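Local coordinates for fibronectin type III domain-containing protein (Simiduia agarivorans, PDB 6P2K) that probably hydrolyses xyloglucan as a family 74 glycoside hydrolase, this chain being its beta-propeller catalytic part, and binds zinc, at residues Ser400-Asp405 against Thr691-Ser696; Tyr756-Thr761 against Leu766-Ile771. All blocks are in the same frame, centred on the assembly; numbering follows the deposited sequence.

Contact 1 (Ser400-Asp405 against Thr691-Ser696); sequences STYTYD and TGKGGS
Y402, just ahead of strand 403-409, and K693, in the loop before strand 697-699, belong to backbones that share no hydrogen bond, and the two meet only at their side-chain ends. The roots of these side chains, CB of Y402 and CB of K693, stand 9.8 Å apart. The buried area is correspondingly small, 75 Å². Both stems are anchored by other partners: Y404 and D405 face G416 in a classic beta bulge, while E619 accepts N-H groups of G695 and S696. The Y402 ring reaches out because CG stands anti to the backbone N (chi1 -166°). K693 is kinked at chi2 (-70°) and chi3 (-135°), which brings its end to the phenol, the two side chains crossing at about a right angle. NZ of K693 arrives at the ring edge, in the ring plane, and donates to OH of Y402 at 2.6 Å. CE of K693 follows at 3.1 Å from the same OH. Within 400-405, CD1 of Y402 lies 4.2 Å above the plane of the Y404 ring. A phenylalanine here would probably leave the K693 ammonium without its phenolic acceptor and freer to swing. D405 ends the segment and binds zinc together with D513. Chemically, the short bond places a cationic donor directly on the phenol oxygen, which would be expected to polarise the O-H and perhaps ease its ionisation.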
loop_
_atom_site.group_PDB
_atom_site.type_symbol
_atom_site.label_atom_id
_atom_site.label_comp_id
_atom_site.label_asym_id
_atom_site.label_seq_id
_atom_site.Cartn_x
_atom_site.Cartn_y
_atom_site.Cartn_z
ATOM N N SER B 400 -18.157 20.131 32.225
ATOM C CA SER B 400 -18.375 19.534 33.536
ATOM C C SER B 400 -17.602 18.231 33.711
ATOM O O SER B 400 -18.018 17.362 34.485
ATOM C CB SER B 400 -19.868 19.291 33.782
ATOM O OG SER B 400 -20.641 20.401 33.366
ATOM N N THR B 401 -16.471 18.083 33.026
ATOM C CA THR B 401 -15.706 16.847 33.093
ATOM C C THR B 401 -14.684 16.910 34.215
ATOM O O THR B 401 -14.104 17.965 34.488
ATOM C CB THR B 401 -14.983 16.565 31.774
ATOM O OG1 THR B 401 -14.042 17.615 31.506
ATOM C CG2 THR B 401 -15.977 16.462 30.626
ATOM N N TYR B 402 -14.472 15.768 34.865
ATOM C CA TYR B 402 -13.301 15.580 35.712
ATOM C C TYR B 402 -12.115 15.265 34.806
ATOM O O TYR B 402 -12.032 14.173 34.233
ATOM C CB TYR B 402 -13.534 14.460 36.725
ATOM C CG TYR B 402 -12.510 14.439 37.846
ATOM C CD1 TYR B 402 -11.177 14.120 37.592
ATOM C CD2 TYR B 402 -12.873 14.742 39.154
ATOM C CE1 TYR B 402 -10.240 14.106 38.596
ATOM C CE2 TYR B 402 -11.937 14.723 40.173
ATOM C CZ TYR B 402 -10.622 14.408 39.884
ATOM O OH TYR B 402 -9.677 14.390 40.879
ATOM N N THR B 403 -11.196 16.215 34.670
ATOM C CA THR B 403 -10.019 16.039 33.829
ATOM C C THR B 403 -8.778 15.925 34.704
ATOM O O THR B 403 -8.522 16.799 35.540
ATOM C CB THR B 403 -9.875 17.193 32.835
ATOM O OG1 THR B 403 -11.100 17.347 32.105
ATOM C CG2 THR B 403 -8.747 16.905 31.851
ATOM N N TYR B 404 -8.018 14.841 34.510
ATOM C CA TYR B 404 -6.841 14.553 35.327
ATOM C C TYR B 404 -5.605 15.317 34.860
ATOM O O TYR B 404 -4.824 15.803 35.686
ATOM C CB TYR B 404 -6.496 13.063 35.284
ATOM C CG TYR B 404 -7.481 12.074 35.875
ATOM C CD1 TYR B 404 -7.542 11.852 37.246
ATOM C CD2 TYR B 404 -8.295 11.305 35.051
ATOM C CE1 TYR B 404 -8.417 10.920 37.782
ATOM C CE2 TYR B 404 -9.169 10.369 35.576
ATOM C CZ TYR B 404 -9.226 10.180 36.938
ATOM O OH TYR B 404 -10.093 9.248 37.454
ATOM N N ASP B 405 -5.385 15.383 33.547
ATOM C CA ASP B 405 -4.092 15.761 32.987
ATOM C C ASP B 405 -4.321 16.251 31.563
ATOM O O ASP B 405 -5.375 16.004 30.967
ATOM C CB ASP B 405 -3.109 14.574 33.024
ATOM C CG ASP B 405 -1.642 15.011 33.074
ATOM O OD1 ASP B 405 -1.381 16.195 32.765
ATOM O OD2 ASP B 405 -0.761 14.184 33.454
ATOM N N THR B 691 -6.016 23.103 51.106
ATOM C CA THR B 691 -5.401 21.982 50.407
ATOM C C THR B 691 -5.481 22.212 48.903
ATOM O O THR B 691 -5.673 23.345 48.450
ATOM C CB THR B 691 -6.084 20.660 50.773
ATOM O OG1 THR B 691 -7.488 20.753 50.504
ATOM C CG2 THR B 691 -5.887 20.348 52.242
ATOM N N GLY B 692 -5.353 21.141 48.126
ATOM C CA GLY B 692 -5.486 21.238 46.684
ATOM C C GLY B 692 -5.692 19.866 46.082
ATOM O O GLY B 692 -5.528 18.838 46.744
ATOM N N LYS B 693 -6.083 19.865 44.809
ATOM C CA LYS B 693 -6.211 18.648 44.025
ATOM C C LYS B 693 -5.013 18.447 43.112
ATOM O O LYS B 693 -5.023 17.533 42.278
ATOM C CB LYS B 693 -7.497 18.679 43.200
ATOM C CG LYS B 693 -8.695 18.066 43.899
ATOM C CD LYS B 693 -8.547 16.557 44.020
ATOM C CE LYS B 693 -9.837 15.845 43.650
ATOM N NZ LYS B 693 -9.629 14.377 43.471
ATOM N N GLY B 694 -3.983 19.283 43.265
ATOM C CA GLY B 694 -2.882 19.344 42.335
ATOM C C GLY B 694 -2.845 20.691 41.631
ATOM O O GLY B 694 -3.272 21.712 42.180
ATOM N N GLY B 695 -2.336 20.682 40.401
ATOM C CA GLY B 695 -2.323 21.858 39.548
ATOM C C GLY B 695 -1.200 22.840 39.798
ATOM O O GLY B 695 -1.277 23.976 39.316
ATOM N N SER B 696 -0.179 22.459 40.554
ATOM C CA SER B 696 1.006 23.289 40.699
ATOM C C SER B 696 1.985 22.995 39.570
ATOM O O SER B 696 2.038 21.884 39.038
ATOM C CB SER B 696 1.679 23.059 42.054
ATOM O OG SER B 696 2.498 21.909 42.017
#

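Contact 2 (Tyr756-Thr761 against Leu766-Ile771)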
loop_
_atom_site.group_PDB
_atom_site.type_symbol
_atom_site.label_atom_id
_atom_site.label_comp_id
_atom_site.label_asym_id
_atom_site.label_seq_id
_atom_site.Cartn_x
_atom_site.Cartn_y
_atom_site.Cartn_z
ATOM N N TYR B 756 1.526 30.152 27.617
ATOM C CA TYR B 756 0.209 29.912 28.178
ATOM C C TYR B 756 0.325 28.998 29.387
ATOM O O TYR B 756 1.268 28.210 29.504
ATOM C CB TYR B 756 -0.731 29.265 27.153
ATOM C CG TYR B 756 -1.216 30.195 26.068
ATOM C CD1 TYR B 756 -2.352 30.976 26.253
ATOM C CD2 TYR B 756 -0.553 30.279 24.855
ATOM C CE1 TYR B 756 -2.806 31.824 25.260
ATOM C CE2 TYR B 756 -0.999 31.124 23.857
ATOM C CZ TYR B 756 -2.125 31.894 24.064
ATOM O OH TYR B 756 -2.569 32.735 23.071
ATOM N N LEU B 757 -0.647 29.111 30.282
ATOM C CA LEU B 757 -0.839 28.164 31.371
ATOM C C LEU B 757 -2.059 27.318 31.036
ATOM O O LEU B 757 -3.169 27.846 30.922
ATOM C CB LEU B 757 -1.027 28.891 32.704
ATOM C CG LEU B 757 -1.494 28.073 33.912
ATOM C CD1 LEU B 757 -0.463 27.015 34.285
ATOM C CD2 LEU B 757 -1.769 28.986 35.094
ATOM N N TYR B 758 -1.848 26.020 30.846
ATOM C CA TYR B 758 -2.928 25.064 30.635
ATOM C C TYR B 758 -3.194 24.354 31.955
ATOM O O TYR B 758 -2.290 23.718 32.512
ATOM C CB TYR B 758 -2.564 24.041 29.557
ATOM C CG TYR B 758 -2.632 24.534 28.127
ATOM C CD1 TYR B 758 -1.802 25.553 27.674
ATOM C CD2 TYR B 758 -3.507 23.954 27.216
ATOM C CE1 TYR B 758 -1.854 25.990 26.359
ATOM C CE2 TYR B 758 -3.569 24.388 25.901
ATOM C CZ TYR B 758 -2.740 25.404 25.479
ATOM O OH TYR B 758 -2.789 25.837 24.173
ATOM N N SER B 759 -4.426 24.456 32.451
ATOM C CA SER B 759 -4.805 23.821 33.708
ATOM C C SER B 759 -6.061 22.985 33.529
ATOM O O SER B 759 -7.042 23.446 32.933
ATOM C CB SER B 759 -5.002 24.869 34.818
ATOM O OG SER B 759 -3.941 25.806 34.846
ATOM N N THR B 760 -6.024 21.762 34.048
ATOM C CA THR B 760 -7.191 20.900 34.103
ATOM C C THR B 760 -7.801 20.956 35.496
ATOM O O THR B 760 -7.106 21.199 36.487
ATOM C CB THR B 760 -6.823 19.464 33.748
ATOM O OG1 THR B 760 -5.905 18.954 34.727
ATOM C CG2 THR B 760 -6.173 19.415 32.384
ATOM N N THR B 761 -9.111 20.748 35.561
ATOM C CA THR B 761 -9.863 20.921 36.792
ATOM C C THR B 761 -10.636 19.653 37.121
ATOM O O THR B 761 -11.032 18.908 36.217
ATOM C CB THR B 761 -10.842 22.098 36.673
ATOM O OG1 THR B 761 -11.802 21.807 35.651
ATOM C CG2 THR B 761 -10.101 23.376 36.304
ATOM N N LEU B 766 -10.949 21.712 30.875
ATOM C CA LEU B 766 -9.653 22.306 30.585
ATOM C C LEU B 766 -9.793 23.793 30.297
ATOM O O LEU B 766 -10.696 24.214 29.567
ATOM C CB LEU B 766 -9.005 21.607 29.388
ATOM C CG LEU B 766 -7.766 22.253 28.770
ATOM C CD1 LEU B 766 -6.590 22.203 29.736
ATOM C CD2 LEU B 766 -7.426 21.562 27.456
ATOM N N TRP B 767 -8.887 24.583 30.874
ATOM C CA TRP B 767 -8.837 26.022 30.670
ATOM C C TRP B 767 -7.391 26.438 30.448
ATOM O O TRP B 767 -6.465 25.794 30.947
ATOM C CB TRP B 767 -9.412 26.786 31.873
ATOM C CG TRP B 767 -10.834 26.451 32.177
ATOM C CD1 TRP B 767 -11.304 25.306 32.749
ATOM C CD2 TRP B 767 -11.977 27.275 31.929
ATOM N NE1 TRP B 767 -12.670 25.363 32.868
ATOM C CE2 TRP B 767 -13.108 26.563 32.372
ATOM C CE3 TRP B 767 -12.154 28.547 31.371
ATOM C CZ2 TRP B 767 -14.399 27.081 32.279
ATOM C CZ3 TRP B 767 -13.434 29.057 31.279
ATOM C CH2 TRP B 767 -14.540 28.327 31.732
ATOM N N ARG B 768 -7.202 27.531 29.709
ATOM C CA ARG B 768 -5.872 28.074 29.488
ATOM C C ARG B 768 -5.884 29.587 29.654
ATOM O O ARG B 768 -6.896 30.256 29.421
ATOM C CB ARG B 768 -5.319 27.693 28.108
ATOM C CG ARG B 768 -5.742 28.602 26.977
ATOM C CD ARG B 768 -4.962 28.287 25.714
ATOM N NE ARG B 768 -5.251 29.244 24.655
ATOM C CZ ARG B 768 -4.669 29.239 23.461
ATOM N NH1 ARG B 768 -3.761 28.318 23.165
ATOM N NH2 ARG B 768 -4.997 30.158 22.561
ATOM N N ARG B 769 -4.734 30.116 30.063
ATOM C CA ARG B 769 -4.569 31.531 30.355
ATOM C C ARG B 769 -3.244 32.004 29.782
ATOM O O ARG B 769 -2.235 31.299 29.870
ATOM C CB ARG B 769 -4.609 31.793 31.869
ATOM C CG ARG B 769 -4.585 33.265 32.253
ATOM C CD ARG B 769 -4.344 33.453 33.740
ATOM N NE ARG B 769 -4.581 34.831 34.162
ATOM C CZ ARG B 769 -3.683 35.806 34.065
ATOM N NH1 ARG B 769 -2.485 35.554 33.557
ATOM N NH2 ARG B 769 -3.981 37.030 34.473
ATOM N N SER B 770 -3.257 33.194 29.188
ATOM C CA SER B 770 -2.024 33.818 28.731
ATOM C C SER B 770 -1.203 34.283 29.927
ATOM O O SER B 770 -1.746 34.790 30.912
ATOM C CB SER B 770 -2.339 34.997 27.813
ATOM O OG SER B 770 -1.282 35.225 26.902
ATOM N N ILE B 771 0.111 34.099 29.844
ATOM C CA ILE B 771 1.034 34.430 30.928
ATOM C C ILE B 771 2.033 35.450 30.399
ATOM O O ILE B 771 2.764 35.171 29.441
ATOM C CB ILE B 771 1.758 33.185 31.464
ATOM C CG1 ILE B 771 0.750 32.169 32.015
ATOM C CG2 ILE B 771 2.774 33.575 32.526
ATOM C CD1 ILE B 771 0.021 32.632 33.252
#
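NH1 of R768 is gripped by two groups: it donates to OH of Y758 across the contact at 2.8 Å, and it forms a salt bridge with D751 on the neighbouring strand 745-751. The motif is a beta hairpin, strands 754-761 and 765-770, within an antiparallel blade of the propeller fold; the short segment axes make 162° between their N-to-C directions. Its register follows from alternating pairs. L757 with R769 and S759 with W767 are hydrogen-bonded pairs, and between and beyond them Y756 with S770, Y758 with R768 and T760 with L766 are non-hydrogen-bonded. The shortest backbone bond, L757 N to R769 O, measures 2.7 Å and is nearly straight.

On the face bearing Y756, Y758 and R768, the arginine runs between two aromatic rings. CG of R768 lies between its backbone N and carbonyl carbon (chi1 85°), and from there the chain extends alongside Y758, with CB 4.0 Å from the centroid of that ring, over its centre, in a CH-pi contact. The Y758 hydroxyl meets the guanidinium near its plane. Y756 instead takes the group flat: the two planes differ by 12° and CZ of R768 is 3.9 Å from the centroid of the Y756 ring, a cation-pi stack. Q7, from the N-terminal strand 7-8, accepts from NE, so stacking and polar bonds together fix the rotation of the guanidinium.

On the same face as this arginine, L766 packs against T760. The other face carries L757, whose CB touches CG1 of I771 at 3.8 Å. Near the turn, NE1 of W767 bonds to the carbonyl of A764, and CD1 of its indole approaches CG2 of T761 to 4.2 Å.

Overall arrangement
From the N terminus, strand 7-8 leaves to join the last blade, and the chain builds the first propeller before reaching residues 400-405. Contact 1 then closes a long loop: 285 residues separate its segments, including most of the second propeller. Contact 2 follows in series, with only four residues between its segments, at the turn of the hairpin 754-761/765-770, so the two loops neither nest nor cross. In space they adjoin, the centres of contacts 1 and 2 lying about 12 Å apart. T403 N probably bonds to T761 O at 3.1 Å, tying the first blade of the second propeller to its last, where strand 7-8 flanks strand 765-770 and links both ends of the chain.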